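Local coordinates for DUF3299 domain-containing protein (Pseudomonas aeruginosa, PDB 4HSP) that is of unknown function but belongs to the DUF3299 family, whose members are grouped with the OB-fold proteins, at residues P91-T102 / A131-V142. Residues are numbered along the deposited sequence; the frame is centred on the assembly and turned at random.
With EDO (1,2-ethanediol), chain J.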
# COMPACT_ATOMS: atom_id res chain seq x y z
N PRO A 91 -12.31 15.07 5.28
CA PRO A 91 -12.47 15.44 3.86
C PRO A 91 -12.10 16.91 3.57
O PRO A 91 -12.33 17.78 4.43
CB PRO A 91 -13.98 15.26 3.62
CG PRO A 91 -14.45 14.39 4.67
CD PRO A 91 -13.59 14.60 5.86
N PRO A 92 -11.59 17.22 2.34
CA PRO A 92 -11.33 18.64 1.99
C PRO A 92 -12.64 19.43 1.83
O PRO A 92 -13.70 18.79 1.77
CB PRO A 92 -10.62 18.54 0.62
CG PRO A 92 -10.29 17.12 0.41
CD PRO A 92 -11.28 16.32 1.21
N PRO A 93 -12.63 20.78 1.71
CA PRO A 93 -13.89 21.51 1.39
C PRO A 93 -14.46 21.02 0.06
O PRO A 93 -13.71 20.50 -0.77
CB PRO A 93 -13.45 22.97 1.31
CG PRO A 93 -12.16 23.02 2.01
CD PRO A 93 -11.49 21.72 1.74
N SER A 94 -15.79 21.16 -0.15
CA SER A 94 -16.48 20.63 -1.34
C SER A 94 -16.02 21.25 -2.68
O SER A 94 -16.36 20.73 -3.75
CB SER A 94 -17.99 20.76 -1.20
OG SER A 94 -18.36 22.10 -0.96
N ASN A 95 -15.24 22.33 -2.63
CA ASN A 95 -14.73 22.99 -3.83
C ASN A 95 -13.27 22.57 -4.06
O ASN A 95 -12.58 23.15 -4.91
CB ASN A 95 -14.91 24.51 -3.78
CG ASN A 95 -14.24 25.23 -2.64
OD1 ASN A 95 -13.63 24.62 -1.76
ND2 ASN A 95 -14.39 26.55 -2.60
N GLN A 96 -12.83 21.54 -3.32
CA GLN A 96 -11.51 20.90 -3.41
C GLN A 96 -11.74 19.38 -3.58
O GLN A 96 -10.92 18.56 -3.18
CB GLN A 96 -10.61 21.27 -2.20
CG GLN A 96 -10.21 22.76 -2.09
CD GLN A 96 -9.23 23.24 -3.14
OE1 GLN A 96 -8.01 23.26 -2.91
NE2 GLN A 96 -9.73 23.67 -4.30
N ILE A 97 -12.88 19.02 -4.19
CA ILE A 97 -13.30 17.65 -4.50
C ILE A 97 -14.03 17.65 -5.84
O ILE A 97 -14.87 18.51 -6.08
CB ILE A 97 -14.19 16.96 -3.41
CG1 ILE A 97 -13.69 17.21 -1.96
CG2 ILE A 97 -14.38 15.45 -3.72
CD1 ILE A 97 -14.46 16.47 -0.83
N VAL A 98 -13.72 16.67 -6.70
CA VAL A 98 -14.40 16.39 -7.95
C VAL A 98 -14.96 14.95 -7.88
O VAL A 98 -14.21 14.01 -7.62
CB VAL A 98 -13.48 16.58 -9.20
CG1 VAL A 98 -14.27 16.41 -10.49
CG2 VAL A 98 -12.76 17.92 -9.16
N TYR A 99 -16.27 14.79 -8.11
CA TYR A 99 -16.90 13.47 -8.23
C TYR A 99 -16.69 13.04 -9.69
O TYR A 99 -17.18 13.69 -10.61
CB TYR A 99 -18.40 13.55 -7.86
CG TYR A 99 -19.12 12.22 -7.76
CD1 TYR A 99 -19.58 11.56 -8.90
CD2 TYR A 99 -19.46 11.69 -6.51
CE1 TYR A 99 -20.27 10.35 -8.81
CE2 TYR A 99 -20.18 10.50 -6.41
CZ TYR A 99 -20.58 9.83 -7.56
OH TYR A 99 -21.29 8.65 -7.44
N VAL A 100 -15.88 11.98 -9.89
CA VAL A 100 -15.52 11.49 -11.22
C VAL A 100 -16.21 10.14 -11.50
O VAL A 100 -16.28 9.30 -10.62
CB VAL A 100 -13.97 11.36 -11.37
CG1 VAL A 100 -13.56 11.04 -12.80
CG2 VAL A 100 -13.26 12.59 -10.86
N LYS A 101 -16.72 9.98 -12.75
CA LYS A 101 -17.30 8.77 -13.38
C LYS A 101 -16.43 8.45 -14.60
O LYS A 101 -16.15 9.35 -15.40
CB LYS A 101 -18.79 8.96 -13.79
CG LYS A 101 -19.76 9.01 -12.62
CD LYS A 101 -21.22 8.91 -13.07
CE LYS A 101 -22.19 9.25 -11.96
NZ LYS A 101 -23.62 9.04 -12.35
N THR A 102 -15.92 7.21 -14.70
CA THR A 102 -15.08 6.80 -15.84
C THR A 102 -15.54 5.42 -16.42
O THR A 102 -15.83 4.49 -15.67
CB THR A 102 -13.57 6.81 -15.47
OG1 THR A 102 -12.79 6.50 -16.63
CG2 THR A 102 -13.20 5.86 -14.35
N ALA A 131 -18.30 12.43 1.59
CA ALA A 131 -18.09 13.85 1.35
C ALA A 131 -18.99 14.40 0.25
O ALA A 131 -19.41 13.68 -0.64
CB ALA A 131 -16.64 14.10 0.97
N ALA A 132 -19.25 15.71 0.31
CA ALA A 132 -19.97 16.46 -0.70
C ALA A 132 -18.95 17.12 -1.63
O ALA A 132 -17.88 17.54 -1.17
CB ALA A 132 -20.85 17.52 -0.05
N ALA A 133 -19.27 17.21 -2.94
CA ALA A 133 -18.44 17.85 -3.96
C ALA A 133 -19.27 18.89 -4.70
O ALA A 133 -20.48 18.72 -4.82
CB ALA A 133 -17.87 16.81 -4.92
N GLY A 134 -18.62 19.97 -5.14
CA GLY A 134 -19.24 21.05 -5.89
C GLY A 134 -18.99 20.93 -7.37
O GLY A 134 -19.58 21.67 -8.16
N TYR A 135 -18.16 19.94 -7.76
CA TYR A 135 -17.74 19.65 -9.12
C TYR A 135 -17.90 18.19 -9.49
O TYR A 135 -17.77 17.32 -8.63
CB TYR A 135 -16.26 20.05 -9.33
CG TYR A 135 -15.98 21.50 -8.99
CD1 TYR A 135 -16.43 22.53 -9.81
CD2 TYR A 135 -15.30 21.85 -7.82
CE1 TYR A 135 -16.19 23.87 -9.50
CE2 TYR A 135 -15.06 23.19 -7.50
CZ TYR A 135 -15.49 24.19 -8.35
OH TYR A 135 -15.25 25.51 -8.06
N ARG A 136 -18.15 17.95 -10.78
CA ARG A 136 -18.27 16.62 -11.37
C ARG A 136 -17.43 16.53 -12.65
O ARG A 136 -17.17 17.54 -13.32
CB ARG A 136 -19.74 16.26 -11.68
CG ARG A 136 -20.65 16.11 -10.48
CD ARG A 136 -22.06 15.88 -10.95
NE ARG A 136 -22.41 14.46 -10.95
CZ ARG A 136 -23.41 13.93 -10.24
NH1 ARG A 136 -24.18 14.71 -9.48
NH2 ARG A 136 -23.64 12.63 -10.29
N MSE A 137 -17.02 15.32 -13.00
CA MSE A 137 -16.23 15.05 -14.20
C MSE A 137 -16.56 13.67 -14.76
O MSE A 137 -16.66 12.68 -14.03
CB MSE A 137 -14.75 15.17 -13.87
CG MSE A 137 -13.80 15.08 -15.05
SE MSE A 137 -12.15 16.04 -14.57
CE MSE A 137 -12.22 17.26 -15.93
N GLN A 138 -16.76 13.63 -16.07
CA GLN A 138 -16.94 12.42 -16.84
C GLN A 138 -15.60 12.26 -17.52
O GLN A 138 -15.30 12.99 -18.47
CB GLN A 138 -18.13 12.56 -17.81
CG GLN A 138 -18.46 11.28 -18.58
CD GLN A 138 -18.88 10.13 -17.69
OE1 GLN A 138 -19.75 10.26 -16.82
NE2 GLN A 138 -18.26 8.96 -17.90
N ALA A 139 -14.74 11.45 -16.94
CA ALA A 139 -13.38 11.28 -17.42
C ALA A 139 -13.28 10.52 -18.75
O ALA A 139 -13.93 9.49 -18.95
CB ALA A 139 -12.53 10.59 -16.36
N SER A 140 -12.41 11.05 -19.65
CA SER A 140 -11.99 10.51 -20.94
C SER A 140 -10.71 9.70 -20.74
O SER A 140 -10.45 8.73 -21.47
CB SER A 140 -11.70 11.64 -21.94
OG SER A 140 -12.59 12.74 -21.88
N LYS A 141 -9.87 10.15 -19.77
CA LYS A 141 -8.57 9.58 -19.47
C LYS A 141 -8.20 9.78 -18.00
O LYS A 141 -8.37 10.86 -17.44
CB LYS A 141 -7.52 10.25 -20.37
CG LYS A 141 -6.23 9.50 -20.60
CD LYS A 141 -5.23 10.44 -21.29
CE LYS A 141 -4.11 9.75 -22.03
NZ LYS A 141 -2.99 10.70 -22.29
N VAL A 142 -7.70 8.69 -17.39
CA VAL A 142 -7.17 8.62 -16.04
C VAL A 142 -5.81 7.97 -16.20
O VAL A 142 -5.72 6.82 -16.63
CB VAL A 142 -8.07 7.92 -14.99
CG1 VAL A 142 -7.46 8.07 -13.60
CG2 VAL A 142 -9.48 8.50 -15.02
C1 EDO J . -20.90 12.55 -13.29
O1 EDO J . -20.03 12.87 -12.19
C2 EDO J . -20.37 13.09 -14.65
O2 EDO J . -20.86 14.41 -14.89
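Val-98 and Val-100 both turn CG1 anti to the backbone N (chi1 -174° and -171°), which carries these methyls toward the C-terminal end of the partner strand, to the next residue on the same face. Val-98 CG1 reaches Met-137 CB at 3.6 Å, and Val-100 CG1 reaches Ala-139 CB at 3.7 Å. Met-137 is selenomethionine, and the end of its chain leads away from strand 98-102. Val-117 of strand 115-118 packs on both Val-100 and Ala-139.

On the other face lie Tyr-99, Lys-101, Arg-136 and Gln-138. Lys-101 and Arg-136 run side by side and point the same way. Arg-136 bends at chi3 (98°), and its NE donates a hydrogen bond to O1 of a 1,2-ethanediol, 3.1 Å away. This molecule, probably from the crystallisation liquor, also touches the aliphatic chain of Lys-101.

The backbones pair in parallel. Tyr-99 N donates to Tyr-135 O at 3.0 Å, and Met-137 N to Tyr-99 O at 2.9 Å. Lys-101 continues the pattern, giving its N-H to Met-137 O and accepting from Ala-139 N.

Toward the N-terminal ends of both segments, Gly-134 N hydrogen-bonds to Ser-94 O at 2.8 Å. The Tyr-135 ring turns an edge to the carbonyl oxygens of Asn-95 and Ile-97, and its OH hydrogen-bonds to the backbone O of Leu-11 and N of Val-49. Ile-97 CD1 packs on Ala-131 CB at 3.7 Å.

Strand 98-102 also pairs antiparallel with strand 73-80, where the Glu-76 carboxylate hydrogen-bonds with Tyr-99 OH. The contact is a parallel pair within a mixed sheet whose other pairings are mostly antiparallel, consistent with the OB-like barrel suggested by the family grouping.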